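Local atomic coordinates of double Glycine Motif Protease domain from AMS/PCAT Transporter (Lachnospiraceae bacterium C6A11, PDB entry 6MPZ), a protein that probably cleaves the leader peptide from lantibiotic-type precursors after a double-glycine motif, as the C39 peptidase domain of a peptide-exporting transporter. Residues Leu32-Ala37 with Asn116-Gly121. Numbering follows the deposited sequence.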
loop_
_atom_site.group_PDB
_atom_site.type_symbol
_atom_site.label_atom_id
_atom_site.label_comp_id
_atom_site.label_asym_id
_atom_site.label_seq_id
_atom_site.Cartn_x
_atom_site.Cartn_y
_atom_site.Cartn_z
ATOM N N LEU A 32 5.391 -1.585 -1.466
ATOM C CA LEU A 32 5.593 -2.801 -0.626
ATOM C C LEU A 32 6.946 -2.744 0.153
ATOM O O LEU A 32 7.073 -3.313 1.226
ATOM C CB LEU A 32 5.520 -4.055 -1.444
ATOM C CG LEU A 32 5.728 -5.395 -0.695
ATOM C CD1 LEU A 32 4.744 -5.601 0.422
ATOM C CD2 LEU A 32 5.568 -6.526 -1.693
ATOM N N ALA A 33 7.949 -2.071 -0.394
ATOM C CA ALA A 33 9.274 -1.996 0.272
ATOM C C ALA A 33 9.142 -1.244 1.606
ATOM O O ALA A 33 9.610 -1.729 2.651
ATOM C CB ALA A 33 10.331 -1.354 -0.652
ATOM N N MET A 34 8.428 -0.111 1.565
ATOM C CA MET A 34 8.052 0.679 2.762
ATOM C C MET A 34 7.273 -0.126 3.781
ATOM O O MET A 34 7.583 -0.019 4.978
ATOM C CB MET A 34 7.260 1.925 2.379
ATOM C CG MET A 34 8.090 2.939 1.706
ATOM S SD MET A 34 7.376 4.561 1.244
ATOM C CE MET A 34 6.602 4.202 -0.308
ATOM N N VAL A 35 6.284 -0.916 3.341
ATOM C CA VAL A 35 5.546 -1.807 4.269
ATOM C C VAL A 35 6.471 -2.863 4.907
ATOM O O VAL A 35 6.422 -3.082 6.113
ATOM C CB VAL A 35 4.285 -2.500 3.651
ATOM C CG1 VAL A 35 3.642 -3.469 4.645
ATOM C CG2 VAL A 35 3.240 -1.491 3.255
ATOM N N LEU A 36 7.300 -3.493 4.095
ATOM C CA LEU A 36 8.331 -4.414 4.580
ATOM C C LEU A 36 9.291 -3.786 5.614
ATOM O O LEU A 36 9.587 -4.393 6.647
ATOM C CB LEU A 36 9.119 -4.988 3.393
ATOM C CG LEU A 36 8.287 -5.985 2.547
ATOM C CD1 LEU A 36 8.941 -6.235 1.176
ATOM C CD2 LEU A 36 8.047 -7.306 3.311
ATOM N N ALA A 37 9.724 -2.552 5.338
ATOM C CA ALA A 37 10.600 -1.801 6.227
ATOM C C ALA A 37 9.929 -1.467 7.567
ATOM O O ALA A 37 10.592 -1.498 8.583
ATOM C CB ALA A 37 11.094 -0.539 5.525
ATOM N N ASN A 116 2.979 8.160 2.197
ATOM C CA ASN A 116 4.309 8.120 1.540
ATOM C C ASN A 116 4.030 7.781 0.096
ATOM O O ASN A 116 3.674 6.657 -0.224
ATOM C CB ASN A 116 5.219 7.057 2.201
ATOM C CG ASN A 116 5.827 7.533 3.531
ATOM O OD1 ASN A 116 5.727 8.727 3.879
ATOM N ND2 ASN A 116 6.421 6.591 4.306
ATOM N N ASP A 117 4.089 8.808 -0.746
ATOM C CA ASP A 117 3.899 8.690 -2.165
ATOM C C ASP A 117 5.283 8.398 -2.808
ATOM O O ASP A 117 6.200 9.205 -2.679
ATOM C CB ASP A 117 3.329 10.000 -2.717
ATOM C CG ASP A 117 3.060 9.942 -4.215
ATOM O OD1 ASP A 117 3.694 9.157 -4.989
ATOM O OD2 ASP A 117 2.184 10.697 -4.642
ATOM N N PRO A 118 5.435 7.256 -3.518
ATOM C CA PRO A 118 6.756 6.928 -4.112
ATOM C C PRO A 118 7.265 7.943 -5.145
ATOM O O PRO A 118 8.468 8.004 -5.390
ATOM C CB PRO A 118 6.536 5.556 -4.746
ATOM C CG PRO A 118 5.315 5.009 -4.137
ATOM C CD PRO A 118 4.463 6.167 -3.695
ATOM N N ALA A 119 6.360 8.725 -5.732
ATOM C CA ALA A 119 6.722 9.820 -6.654
ATOM C C ALA A 119 7.040 11.128 -5.968
ATOM O O ALA A 119 7.645 11.986 -6.584
ATOM C CB ALA A 119 5.606 10.052 -7.669
ATOM N N LYS A 120 6.585 11.327 -4.726
ATOM C CA LYS A 120 6.731 12.633 -4.061
ATOM C C LYS A 120 7.372 12.618 -2.689
ATOM O O LYS A 120 7.820 13.653 -2.271
ATOM C CB LYS A 120 5.369 13.353 -4.019
ATOM C CG LYS A 120 4.868 13.720 -5.413
ATOM C CD LYS A 120 3.778 14.785 -5.411
ATOM C CE LYS A 120 2.445 14.286 -4.866
ATOM N NZ LYS A 120 1.678 15.404 -4.244
ATOM N N GLY A 121 7.472 11.460 -2.013
ATOM C CA GLY A 121 7.916 11.420 -0.618
ATOM C C GLY A 121 6.716 11.491 0.338
ATOM O O GLY A 121 5.578 11.129 -0.026
#
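Met-34 reaches from helix 27-38 to the end of strand 112-117, where its thioether lies across the root of Asn-116, SD 3.4 Å from CB. The methionine chain runs extended through chi2 and then bends at chi3 (-84°), which turns the methyl away from the line of the chain and brings CE within 4.1 Å of Pro-118 CG. A long, flexible, unbranched side chain suits this place, since it spans a helix-to-strand gap of 8.4 Å between the CA atoms of Met-34 and Asn-116. Asn-116 offers Met-34 mainly its CB, while its buried amide is satisfied elsewhere, ND2 by the carbonyl of Val-16 and OD1 by Lys-106. Pro-118 presents a compact apolar ring, also packed against Cys-27 and His-101. Between Asn-116 and Pro-118, Asp-117 directs its CB away from the helix. Its OD1 takes the N-H of Ala-119 (2.8 Å) from above the carboxylate plane, forming an Asx turn, and is also hydrogen-bonded to His-101 NE2. Asp-117 O accepts from Lys-120 N and Gly-121 N, a classic beta bulge whose backbone angles demand glycine at Gly-121. Helix packed on sheet beside a probable Cys-27, His-101, Asp-117 triad is characteristic of the papain-like fold of C39 peptidases.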